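Local coordinates for protein pyruvate kinase 1 (Trypanosoma brucei brucei, PDB 4KCT) that catalyses transfer of the phosphoryl group of phosphoenolpyruvate to ADP, giving pyruvate and ATP, and also has an intrinsic decarboxylase activity toward oxaloacetate, at residues I24-G29 with V328-E333; S31-E36 with I65-A70; M46-M51 with G80-T85; G205-F210 with T428-N433. All blocks are in the same frame, centred on the assembly; numbering follows the deposited sequence.

Contacts 1 and 3 lie on one closed eight-stranded parallel barrel, and contact 4 has one segment on it. Contact 1 pairs the first and last strands, 23-27 and 327-330; contact 3 the second and third, 46-52 and 80-84; segment 205-210 of contact 4 reaches the fourth, 208-211. Contact 2 joins helices 35-44 and 58-75, which follow the first two strands outside the wall. Centres lie about 8 Å apart for contacts 3 and 4, about 9 Å for 1 and 3, and about 17 Å for 2 and 4. Five segments come within the first 85 residues; 205-210, 328-333 and 428-433 follow. Contact 4 alone ties the barrel to the alpha/beta domain, whereas contacts 1 and 3 reach the catalytic end.

Contact 1: residues I24-G29 with V328-E333; sequences IVCTIG and VMLSGE
Strands 24-27 and 328-330 run side by side in parallel, their axes approaching to 4.7 Å at 17°. The tight part is a backbone ladder. Val25 N donates a hydrogen bond to Val328 O at 3.0 Å, nearly along the C=O axis, and Val25 O takes the N-H of Leu330 at 2.8 Å. Leu330 O is gripped twice by Thr27: its N comes from above the carbonyl plane, while OG1, set beside its own backbone N (chi1 -50°), lies in that plane on a lone pair at 2.7 Å. The same OG1 is hydrogen-bonded to Arg50 NH1. Toward the barrel interior, Val25 CG1, anti to its N, meets Met329 CG at 3.8 Å as the two side chains cross obliquely. On the other face, Ile24 CG2 and Cys26 SG each reach Leu330 CD1 at 4.2 Å, beneath helix 340-356. Past the strand the contact loosens: Ser331 is partly exposed, and its OG stays 3.9 Å from Thr27 OG1. Met329 also lines the pyruvate pocket, so the pairing of first and last strands, the closing seam of a TIM barrel, reaches the active site.

Contact 2: residues S31-E36 with I65-A70; sequences STQSVE and INNVRA
Asn67 ND2 donates to Gln33 O at 2.8 Å, and the bond is nearly straight (169° at the hydrogen). The acceptor lies almost in the plane of the Asn67 amide, but the donor stands above the plane of the Gln33 carbonyl. Beside this bond, one methyl of Val35, CG2, touches the carboxamide at both CG and OD1, 3.6 Å from each, with the two side chains crossing at about a right angle. The same methyl reaches Ala70 CB at 4.3 Å, one helical turn further along. Torsions set this up: Asn67 CG is anti to its carbonyl carbon (chi1 -72°), and Val35 CG2 is likewise anti to its own carbonyl carbon, which brings it against the Asn67 carboxamide. The contact thus joins the start of helix 35-44 to the middle of helix 58-75, the first two of the helices that follow successive strands around the outside of a TIM barrel. In the next shell, Ser34 is the N-cap of helix 35-44, its OG bonded to Ala37 N, which fixes the first turn carrying Val35, while Gln33 sends its NE2 to Thr64 OG1, a second tie from this loop to helix 58-75. That helix is seated by Val68, which packs on Leu38 and Met42 of helix 35-44 and on Ala49 of the barrel wall. Further back, Thr32 OG1 anchors the loop to Gly29 N and to Thr334 O.

Contact 3: residues M46-M51 with G80-T85; sequences MSVARM and GIALDT. With K (potassium ion), chain D.
Asp84 OD2 is the best-held polar atom, gripped by three nitrogens. Arg50 NE reaches it at 2.8 Å and Arg50 NH2, more weakly, at 3.0 Å, forming one salt bridge; Lys239 NZ adds a second. OD2 sits at the edge of the guanidinium, in its plane, yet NE meets the carboxylate from above, the two planes being 84° apart. Arg50 gets there with CG anti to its N and an extended chain. The other oxygen, OD1, binds potassium at 2.7 Å. Thr85 O, two waters, Asn52 OD1 and Ser54 OG complete six ligands, so one carboxylate links the metal to Arg50, whose side chain comes within about 4 Å of the bound pyruvate. Two cations and the metal around Asp84 would be expected to keep it ionised. Behind this site lies a regular parallel ladder: Ala82 N donates to Ala49 O (177° at the hydrogen), Met51 N to Ala82 O, and Asp84 N to Met51 O at 2.9 Å. On the outer face Met51, bent at chi3, brings CE against Ile81 CG2 at 3.7 Å; inside, Val48 CG1 meets Ala82 CB at 4.0 Å. Strands 46-52 and 80-84 are joined through helix 58-75 as a beta-alpha-beta unit: that helix packs on Ala49 and Met51, while strands 23-27 and 208-211 flank the pair within the barrel.

Contact 4: residues G205-F210 with T428-N433; sequences GVDMIF and TCRQLN
A salt bridge is the first kind of interaction here. Arg430 NE donates to Asp207 OD1 at 2.7 Å in a nearly straight bond (171° at the hydrogen). The carboxylate is met from above its plane, which is turned 43° from that of the guanidinium. A bend at chi3 (-66°) folds the Arg430 chain around the acid, so that CD also lies 3.4 Å from Asp207 OD2. The carboxylate has further partners, Gln427 NE2 at OD1 and Ile81 N at OD2, and so pins the third barrel strand as well. Amide bonding forms a second group. Gln431, extended beyond CG, places NE2 at 3.0 Å from Asp207 O, in the carbonyl plane and on a lone pair; Asp233 O takes this amide too. Asn433 ND2 turns back to Arg430 O at 3.1 Å and also reaches His78 O. Apolar contact is slight: Met208 CE stands 4.2 Å from Gln431 CA. Since Asp207 precedes strand 208-211, the arrangement belongs to the end of the TIM barrel at which its strands begin, at the interface where the alpha/beta domain of pyruvate kinase, which holds the bound fructose bisphosphate, docks.

Contact 1: residues I24-G29 with V328-E333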
loop_
_atom_site.group_PDB
_atom_site.type_symbol
_atom_site.label_atom_id
_atom_site.label_comp_id
_atom_site.label_asym_id
_atom_site.label_seq_id
_atom_site.Cartn_x
_atom_site.Cartn_y
_atom_site.Cartn_z
ATOM N N ILE A 24 -26.552 -19.978 6.882
ATOM C CA ILE A 24 -26.884 -21.132 6.041
ATOM C C ILE A 24 -28.393 -21.133 5.695
ATOM O O ILE A 24 -29.250 -21.043 6.582
ATOM C CB ILE A 24 -26.495 -22.454 6.745
ATOM C CG1 ILE A 24 -24.979 -22.471 6.994
ATOM C CG2 ILE A 24 -26.946 -23.672 5.921
ATOM C CD1 ILE A 24 -24.528 -23.580 7.951
ATOM N N VAL A 25 -28.682 -21.160 4.397
ATOM C CA VAL A 25 -30.040 -21.244 3.886
ATOM C C VAL A 25 -30.283 -22.705 3.451
ATOM O O VAL A 25 -29.490 -23.258 2.707
ATOM C CB VAL A 25 -30.174 -20.332 2.638
ATOM C CG1 VAL A 25 -31.548 -20.427 2.027
ATOM C CG2 VAL A 25 -29.838 -18.886 2.994
ATOM N N CYS A 26 -31.317 -23.337 3.991
ATOM C CA CYS A 26 -31.656 -24.734 3.646
ATOM C C CYS A 26 -32.990 -24.791 2.946
ATOM O O CYS A 26 -33.980 -24.247 3.443
ATOM C CB CYS A 26 -31.748 -25.589 4.910
ATOM S SG CYS A 26 -30.205 -25.607 5.840
ATOM N N THR A 27 -33.023 -25.496 1.823
ATOM C CA THR A 27 -34.273 -25.822 1.144
ATOM C C THR A 27 -35.016 -26.961 1.826
ATOM O O THR A 27 -34.426 -28.003 2.141
ATOM C CB THR A 27 -34.017 -26.197 -0.320
ATOM O OG1 THR A 27 -33.197 -25.192 -0.904
ATOM C CG2 THR A 27 -35.362 -26.293 -1.109
ATOM N N ILE A 28 -36.315 -26.758 2.056
ATOM C CA ILE A 28 -37.128 -27.750 2.733
ATOM C C ILE A 28 -37.810 -28.670 1.696
ATOM O O ILE A 28 -38.177 -28.231 0.606
ATOM C CB ILE A 28 -38.184 -27.088 3.628
ATOM C CG1 ILE A 28 -37.510 -26.064 4.571
ATOM C CG2 ILE A 28 -38.955 -28.150 4.432
ATOM C CD1 ILE A 28 -36.268 -26.597 5.299
ATOM N N GLY A 29 -37.869 -29.957 2.005
ATOM C CA GLY A 29 -38.506 -30.936 1.110
ATOM C C GLY A 29 -38.846 -32.167 1.916
ATOM O O GLY A 29 -38.806 -32.122 3.142
ATOM N N VAL A 328 -24.385 -19.162 2.494
ATOM C CA VAL A 328 -24.290 -20.238 1.564
ATOM C C VAL A 328 -25.568 -21.066 1.650
ATOM O O VAL A 328 -26.309 -20.996 2.630
ATOM C CB VAL A 328 -23.054 -21.137 1.874
ATOM C CG1 VAL A 328 -21.774 -20.407 1.441
ATOM C CG2 VAL A 328 -22.967 -21.434 3.363
ATOM N N MET A 329 -25.885 -21.767 0.583
ATOM C CA MET A 329 -27.212 -22.330 0.471
ATOM C C MET A 329 -27.144 -23.806 0.127
ATOM O O MET A 329 -26.163 -24.274 -0.493
ATOM C CB MET A 329 -28.016 -21.595 -0.581
ATOM C CG MET A 329 -29.448 -22.093 -0.690
ATOM S SD MET A 329 -30.404 -20.955 -1.696
ATOM C CE MET A 329 -30.682 -21.985 -3.153
ATOM N N LEU A 330 -28.127 -24.546 0.624
ATOM C CA LEU A 330 -28.301 -25.957 0.290
ATOM C C LEU A 330 -29.658 -26.157 -0.400
ATOM O O LEU A 330 -30.670 -25.509 -0.039
ATOM C CB LEU A 330 -28.191 -26.817 1.580
ATOM C CG LEU A 330 -26.835 -26.709 2.299
ATOM C CD1 LEU A 330 -26.952 -27.257 3.724
ATOM C CD2 LEU A 330 -25.739 -27.455 1.530
ATOM N N SER A 331 -29.670 -27.010 -1.420
ATOM C CA SER A 331 -30.893 -27.269 -2.174
ATOM C C SER A 331 -31.324 -28.708 -1.996
ATOM O O SER A 331 -31.796 -29.077 -0.901
ATOM C CB SER A 331 -30.704 -26.893 -3.644
ATOM O OG SER A 331 -30.486 -25.487 -3.716
ATOM N N GLY A 332 -31.035 -29.554 -2.983
ATOM C CA GLY A 332 -31.405 -30.986 -2.878
ATOM C C GLY A 332 -30.731 -31.684 -1.687
ATOM O O GLY A 332 -31.300 -32.619 -1.094
ATOM N N GLU A 333 -29.542 -31.209 -1.297
ATOM C CA GLU A 333 -28.847 -31.774 -0.101
ATOM C C GLU A 333 -29.760 -31.857 1.136
ATOM O O GLU A 333 -29.627 -32.779 1.965
ATOM C CB GLU A 333 -27.584 -30.953 0.243
ATOM C CG GLU A 333 -26.560 -30.827 -0.899
ATOM C CD GLU A 333 -26.654 -29.482 -1.643
ATOM O OE1 GLU A 333 -27.774 -29.058 -1.990
ATOM O OE2 GLU A 333 -25.603 -28.891 -1.957
#

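Contact 2: residues S31-E36 with I65-A70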
loop_
_atom_site.group_PDB
_atom_site.type_symbol
_atom_site.label_atom_id
_atom_site.label_comp_id
_atom_site.label_asym_id
_atom_site.label_seq_id
_atom_site.Cartn_x
_atom_site.Cartn_y
_atom_site.Cartn_z
ATOM N N SER A 31 -37.319 -34.704 2.827
ATOM C CA SER A 31 -36.343 -35.111 3.846
ATOM C C SER A 31 -36.480 -34.310 5.131
ATOM O O SER A 31 -35.932 -34.710 6.171
ATOM C CB SER A 31 -34.913 -34.974 3.329
ATOM O OG SER A 31 -34.622 -35.971 2.399
ATOM N N THR A 32 -36.991 -33.081 5.015
ATOM C CA THR A 32 -36.821 -32.099 6.085
ATOM C C THR A 32 -38.104 -31.397 6.587
ATOM O O THR A 32 -38.020 -30.471 7.404
ATOM C CB THR A 32 -35.756 -31.039 5.724
ATOM O OG1 THR A 32 -35.917 -30.651 4.345
ATOM C CG2 THR A 32 -34.334 -31.646 5.896
ATOM N N GLN A 33 -39.267 -31.768 6.064
ATOM C CA GLN A 33 -40.460 -30.956 6.320
ATOM C C GLN A 33 -41.079 -31.113 7.722
ATOM O O GLN A 33 -41.833 -30.247 8.175
ATOM C CB GLN A 33 -41.529 -31.146 5.237
ATOM C CG GLN A 33 -42.576 -30.033 5.249
ATOM C CD GLN A 33 -43.712 -30.292 4.274
ATOM O OE1 GLN A 33 -44.251 -31.396 4.219
ATOM N NE2 GLN A 33 -44.010 -29.316 3.442
ATOM N N SER A 34 -40.849 -32.248 8.363
ATOM C CA SER A 34 -41.503 -32.512 9.634
ATOM C C SER A 34 -40.972 -31.556 10.710
ATOM O O SER A 34 -39.839 -31.059 10.619
ATOM C CB SER A 34 -41.300 -33.973 10.063
ATOM O OG SER A 34 -39.959 -34.195 10.476
ATOM N N VAL A 35 -41.780 -31.296 11.729
ATOM C CA VAL A 35 -41.335 -30.420 12.801
ATOM C C VAL A 35 -40.049 -30.962 13.447
ATOM O O VAL A 35 -39.133 -30.200 13.768
ATOM C CB VAL A 35 -42.434 -30.231 13.859
ATOM C CG1 VAL A 35 -41.899 -29.493 15.074
ATOM C CG2 VAL A 35 -43.625 -29.498 13.241
ATOM N N GLU A 36 -39.984 -32.272 13.644
ATOM C CA GLU A 36 -38.803 -32.829 14.248
ATOM C C GLU A 36 -37.578 -32.682 13.330
ATOM O O GLU A 36 -36.494 -32.334 13.805
ATOM C CB GLU A 36 -39.020 -34.276 14.676
ATOM C CG GLU A 36 -38.445 -34.598 16.049
ATOM C CD GLU A 36 -39.068 -33.773 17.171
ATOM O OE1 GLU A 36 -38.317 -33.287 18.044
ATOM O OE2 GLU A 36 -40.307 -33.627 17.201
ATOM N N ILE A 65 -44.321 -23.760 6.143
ATOM C CA ILE A 65 -44.453 -22.554 6.927
ATOM C C ILE A 65 -44.882 -22.863 8.363
ATOM O O ILE A 65 -44.212 -22.432 9.343
ATOM C CB ILE A 65 -45.434 -21.562 6.271
ATOM C CG1 ILE A 65 -44.783 -20.951 5.027
ATOM C CG2 ILE A 65 -45.832 -20.452 7.270
ATOM C CD1 ILE A 65 -45.743 -20.151 4.175
ATOM N N ASN A 66 -45.946 -23.655 8.512
ATOM C CA ASN A 66 -46.446 -23.965 9.848
ATOM C C ASN A 66 -45.426 -24.732 10.666
ATOM O O ASN A 66 -45.265 -24.491 11.881
ATOM C CB ASN A 66 -47.765 -24.755 9.778
ATOM C CG ASN A 66 -48.899 -23.937 9.186
ATOM O OD1 ASN A 66 -48.792 -22.720 9.041
ATOM N ND2 ASN A 66 -49.953 -24.614 8.768
ATOM N N ASN A 67 -44.785 -25.705 10.031
ATOM C CA ASN A 67 -43.825 -26.541 10.735
ATOM C C ASN A 67 -42.567 -25.768 11.132
ATOM O O ASN A 67 -42.000 -26.006 12.211
ATOM C CB ASN A 67 -43.476 -27.808 9.918
ATOM C CG ASN A 67 -44.627 -28.807 9.881
ATOM O OD1 ASN A 67 -45.665 -28.539 10.430
ATOM N ND2 ASN A 67 -44.462 -29.915 9.163
ATOM N N VAL A 68 -42.123 -24.857 10.259
ATOM C CA VAL A 68 -40.926 -24.038 10.549
ATOM C C VAL A 68 -41.211 -23.162 11.767
ATOM O O VAL A 68 -40.434 -23.137 12.724
ATOM C CB VAL A 68 -40.528 -23.125 9.361
ATOM C CG1 VAL A 68 -39.548 -22.040 9.824
ATOM C CG2 VAL A 68 -39.903 -23.942 8.229
ATOM N N ARG A 69 -42.396 -22.550 11.795
ATOM C CA ARG A 69 -42.766 -21.709 12.932
ATOM C C ARG A 69 -42.929 -22.483 14.253
ATOM O O ARG A 69 -42.438 -22.050 15.297
ATOM C CB ARG A 69 -44.007 -20.885 12.605
ATOM C CG ARG A 69 -43.694 -19.794 11.604
ATOM C CD ARG A 69 -44.940 -19.179 11.008
ATOM N NE ARG A 69 -44.562 -18.093 10.119
ATOM C CZ ARG A 69 -45.395 -17.487 9.285
ATOM N NH1 ARG A 69 -46.660 -17.894 9.200
ATOM N NH2 ARG A 69 -44.943 -16.526 8.478
ATOM N N ALA A 70 -43.518 -23.666 14.179
ATOM C CA ALA A 70 -43.634 -24.527 15.374
ATOM C C ALA A 70 -42.252 -25.004 15.878
ATOM O O ALA A 70 -41.980 -24.985 17.072
ATOM C CB ALA A 70 -44.524 -25.712 15.079
#

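Contact 3: residues M46-M51 with G80-T85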
loop_
_atom_site.group_PDB
_atom_site.type_symbol
_atom_site.label_atom_id
_atom_site.label_comp_id
_atom_site.label_asym_id
_atom_site.label_seq_id
_atom_site.Cartn_x
_atom_site.Cartn_y
_atom_site.Cartn_z
ATOM N N MET A 46 -29.244 -24.258 10.427
ATOM C CA MET A 46 -30.085 -23.551 9.457
ATOM C C MET A 46 -30.520 -22.207 10.046
ATOM O O MET A 46 -31.029 -22.174 11.160
ATOM C CB MET A 46 -31.339 -24.347 9.135
ATOM C CG MET A 46 -32.290 -23.554 8.246
ATOM S SD MET A 46 -33.827 -24.424 7.760
ATOM C CE MET A 46 -34.678 -24.566 9.332
ATOM N N SER A 47 -30.322 -21.117 9.303
ATOM C CA SER A 47 -30.860 -19.794 9.686
ATOM C C SER A 47 -32.090 -19.388 8.886
ATOM O O SER A 47 -32.860 -18.539 9.332
ATOM C CB SER A 47 -29.788 -18.704 9.532
ATOM O OG SER A 47 -28.801 -18.859 10.541
ATOM N N VAL A 48 -32.188 -19.859 7.639
ATOM C CA VAL A 48 -33.325 -19.469 6.754
ATOM C C VAL A 48 -33.819 -20.717 6.056
ATOM O O VAL A 48 -33.009 -21.527 5.601
ATOM C CB VAL A 48 -32.901 -18.478 5.658
ATOM C CG1 VAL A 48 -34.059 -18.238 4.665
ATOM C CG2 VAL A 48 -32.395 -17.148 6.279
ATOM N N ALA A 49 -35.144 -20.916 6.064
ATOM C CA ALA A 49 -35.769 -22.025 5.369
ATOM C C ALA A 49 -36.278 -21.575 3.994
ATOM O O ALA A 49 -37.031 -20.601 3.883
ATOM C CB ALA A 49 -36.920 -22.597 6.205
ATOM N N ARG A 50 -35.768 -22.209 2.957
ATOM C CA ARG A 50 -36.146 -21.870 1.585
ATOM C C ARG A 50 -37.246 -22.823 1.089
ATOM O O ARG A 50 -37.144 -24.047 1.244
ATOM C CB ARG A 50 -34.946 -21.956 0.673
ATOM C CG ARG A 50 -35.251 -21.750 -0.824
ATOM C CD ARG A 50 -33.985 -21.998 -1.651
ATOM N NE ARG A 50 -34.194 -21.899 -3.102
ATOM C CZ ARG A 50 -34.156 -22.941 -3.924
ATOM N NH1 ARG A 50 -33.944 -24.183 -3.441
ATOM N NH2 ARG A 50 -34.359 -22.759 -5.219
ATOM N N MET A 51 -38.354 -22.239 0.638
ATOM C CA MET A 51 -39.390 -22.980 -0.056
ATOM C C MET A 51 -39.223 -22.766 -1.556
ATOM O O MET A 51 -39.293 -21.631 -2.045
ATOM C CB MET A 51 -40.776 -22.483 0.374
ATOM C CG MET A 51 -40.998 -22.458 1.896
ATOM S SD MET A 51 -42.615 -21.802 2.318
ATOM C CE MET A 51 -42.494 -20.090 1.764
ATOM N N GLY A 80 -35.721 -17.201 9.408
ATOM C CA GLY A 80 -36.259 -16.557 8.223
ATOM C C GLY A 80 -36.990 -17.578 7.360
ATOM O O GLY A 80 -36.563 -18.731 7.255
ATOM N N ILE A 81 -38.045 -17.140 6.681
ATOM C CA ILE A 81 -38.715 -17.979 5.699
ATOM C C ILE A 81 -38.678 -17.298 4.317
ATOM O O ILE A 81 -39.057 -16.125 4.176
ATOM C CB ILE A 81 -40.183 -18.277 6.108
ATOM C CG1 ILE A 81 -40.224 -19.144 7.371
ATOM C CG2 ILE A 81 -40.917 -18.994 4.966
ATOM C CD1 ILE A 81 -41.632 -19.307 7.978
ATOM N N ALA A 82 -38.078 -17.986 3.341
ATOM C CA ALA A 82 -37.902 -17.429 2.004
ATOM C C ALA A 82 -38.780 -18.149 1.007
ATOM O O ALA A 82 -38.821 -19.374 0.981
ATOM C CB ALA A 82 -36.416 -17.512 1.563
ATOM N N LEU A 83 -39.370 -17.386 0.091
ATOM C CA LEU A 83 -40.175 -17.958 -0.983
ATOM C C LEU A 83 -39.408 -17.793 -2.299
ATOM O O LEU A 83 -39.127 -16.673 -2.717
ATOM C CB LEU A 83 -41.545 -17.252 -1.049
ATOM C CG LEU A 83 -42.594 -17.877 -1.991
ATOM C CD1 LEU A 83 -43.998 -17.400 -1.629
ATOM C CD2 LEU A 83 -42.272 -17.581 -3.464
ATOM N N ASP A 84 -38.971 -18.911 -2.884
ATOM C CA ASP A 84 -38.155 -18.867 -4.111
ATOM C C ASP A 84 -39.056 -19.124 -5.325
ATOM O O ASP A 84 -39.629 -20.198 -5.444
ATOM C CB ASP A 84 -37.018 -19.921 -4.020
ATOM C CG ASP A 84 -36.007 -19.821 -5.170
ATOM O OD1 ASP A 84 -36.441 -19.799 -6.337
ATOM O OD2 ASP A 84 -34.766 -19.825 -4.910
ATOM N N THR A 85 -39.249 -18.110 -6.176
ATOM C CA THR A 85 -40.309 -18.180 -7.202
ATOM C C THR A 85 -39.954 -19.171 -8.314
ATOM O O THR A 85 -38.777 -19.433 -8.591
ATOM C CB THR A 85 -40.591 -16.799 -7.837
ATOM O OG1 THR A 85 -39.400 -16.330 -8.460
ATOM C CG2 THR A 85 -41.022 -15.808 -6.757
HETATM K K K D . -37.401 -21.723 -7.925
HETATM O O HOH W 1 -36.868 -21.266 -10.441
HETATM O O HOH W 2 -34.742 -22.810 -8.311
#

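Contact 4: residues G205-F210 with T428-N433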
loop_
_atom_site.group_PDB
_atom_site.type_symbol
_atom_site.label_atom_id
_atom_site.label_comp_id
_atom_site.label_asym_id
_atom_site.label_seq_id
_atom_site.Cartn_x
_atom_site.Cartn_y
_atom_site.Cartn_z
ATOM N N GLY A 205 -47.078 -14.195 5.457
ATOM C CA GLY A 205 -46.068 -13.449 6.198
ATOM C C GLY A 205 -44.638 -13.973 5.995
ATOM O O GLY A 205 -43.857 -14.035 6.954
ATOM N N VAL A 206 -44.252 -14.272 4.755
ATOM C CA VAL A 206 -42.844 -14.686 4.504
ATOM C C VAL A 206 -41.921 -13.483 4.659
ATOM O O VAL A 206 -42.349 -12.345 4.553
ATOM C CB VAL A 206 -42.625 -15.366 3.119
ATOM C CG1 VAL A 206 -43.571 -16.566 2.947
ATOM C CG2 VAL A 206 -42.809 -14.369 1.986
ATOM N N ASP A 207 -40.657 -13.746 4.963
ATOM C CA ASP A 207 -39.711 -12.682 5.259
ATOM C C ASP A 207 -38.987 -12.144 4.021
ATOM O O ASP A 207 -38.492 -11.006 4.024
ATOM C CB ASP A 207 -38.711 -13.181 6.297
ATOM C CG ASP A 207 -39.408 -13.730 7.535
ATOM O OD1 ASP A 207 -40.147 -12.941 8.164
ATOM O OD2 ASP A 207 -39.373 -14.978 7.767
ATOM N N MET A 208 -38.823 -12.991 3.009
ATOM C CA MET A 208 -38.099 -12.581 1.816
ATOM C C MET A 208 -38.529 -13.396 0.617
ATOM O O MET A 208 -38.953 -14.555 0.750
ATOM C CB MET A 208 -36.568 -12.734 2.048
ATOM C CG MET A 208 -36.149 -14.164 2.382
ATOM S SD MET A 208 -34.478 -14.285 3.100
ATOM C CE MET A 208 -34.768 -13.614 4.769
ATOM N N ILE A 209 -38.384 -12.802 -0.560
ATOM C CA ILE A 209 -38.576 -13.494 -1.818
ATOM C C ILE A 209 -37.212 -13.659 -2.482
ATOM O O ILE A 209 -36.445 -12.703 -2.552
ATOM C CB ILE A 209 -39.421 -12.631 -2.780
ATOM C CG1 ILE A 209 -40.706 -12.143 -2.085
ATOM C CG2 ILE A 209 -39.715 -13.399 -4.077
ATOM C CD1 ILE A 209 -41.612 -13.270 -1.587
ATOM N N PHE A 210 -36.903 -14.865 -2.940
ATOM C CA PHE A 210 -35.797 -15.075 -3.845
ATOM C C PHE A 210 -36.380 -15.068 -5.256
ATOM O O PHE A 210 -37.036 -16.033 -5.660
ATOM C CB PHE A 210 -35.131 -16.448 -3.592
ATOM C CG PHE A 210 -34.536 -16.615 -2.210
ATOM C CD1 PHE A 210 -34.304 -15.522 -1.381
ATOM C CD2 PHE A 210 -34.139 -17.876 -1.777
ATOM C CE1 PHE A 210 -33.712 -15.688 -0.129
ATOM C CE2 PHE A 210 -33.494 -18.042 -0.556
ATOM C CZ PHE A 210 -33.300 -16.952 0.278
ATOM N N THR A 428 -37.785 -8.273 11.724
ATOM C CA THR A 428 -36.392 -7.864 11.589
ATOM C C THR A 428 -35.412 -8.916 12.086
ATOM O O THR A 428 -34.413 -9.197 11.410
ATOM C CB THR A 428 -36.130 -6.487 12.218
ATOM O OG1 THR A 428 -36.839 -5.498 11.450
ATOM C CG2 THR A 428 -34.617 -6.150 12.190
ATOM N N CYS A 429 -35.745 -9.584 13.201
ATOM C CA CYS A 429 -34.962 -10.751 13.661
ATOM C C CYS A 429 -34.840 -11.789 12.564
ATOM O O CYS A 429 -33.761 -12.331 12.327
ATOM C CB CYS A 429 -35.614 -11.406 14.895
ATOM S SG CYS A 429 -35.735 -10.340 16.335
ATOM N N ARG A 430 -35.953 -12.057 11.874
ATOM C CA ARG A 430 -35.955 -13.119 10.883
ATOM C C ARG A 430 -35.173 -12.688 9.651
ATOM O O ARG A 430 -34.465 -13.507 9.013
ATOM C CB ARG A 430 -37.391 -13.501 10.509
ATOM C CG ARG A 430 -38.138 -14.200 11.641
ATOM C CD ARG A 430 -39.480 -14.769 11.170
ATOM N NE ARG A 430 -40.425 -13.713 10.775
ATOM C CZ ARG A 430 -41.285 -13.132 11.601
ATOM N NH1 ARG A 430 -41.275 -13.429 12.899
ATOM N NH2 ARG A 430 -42.198 -12.294 11.127
ATOM N N GLN A 431 -35.320 -11.425 9.280
ATOM C CA GLN A 431 -34.681 -10.939 8.054
ATOM C C GLN A 431 -33.160 -10.803 8.207
ATOM O O GLN A 431 -32.428 -10.928 7.242
ATOM C CB GLN A 431 -35.312 -9.608 7.616
ATOM C CG GLN A 431 -36.663 -9.835 6.929
ATOM C CD GLN A 431 -37.384 -8.555 6.622
ATOM O OE1 GLN A 431 -37.005 -7.499 7.107
ATOM N NE2 GLN A 431 -38.400 -8.633 5.775
ATOM N N LEU A 432 -32.701 -10.558 9.425
ATOM C CA LEU A 432 -31.285 -10.340 9.661
ATOM C C LEU A 432 -30.503 -11.654 9.597
ATOM O O LEU A 432 -29.278 -11.656 9.582
ATOM C CB LEU A 432 -31.069 -9.605 10.993
ATOM C CG LEU A 432 -31.306 -8.070 10.897
ATOM C CD1 LEU A 432 -31.238 -7.458 12.292
ATOM C CD2 LEU A 432 -30.228 -7.428 9.995
ATOM N N ASN A 433 -31.229 -12.763 9.441
ATOM C CA ASN A 433 -30.612 -14.090 9.241
ATOM C C ASN A 433 -29.817 -14.225 7.948
ATOM O O ASN A 433 -29.025 -15.187 7.801
ATOM C CB ASN A 433 -31.680 -15.211 9.266
ATOM C CG ASN A 433 -32.057 -15.644 10.676
ATOM O OD1 ASN A 433 -31.226 -16.137 11.410
ATOM N ND2 ASN A 433 -33.348 -15.621 10.977
#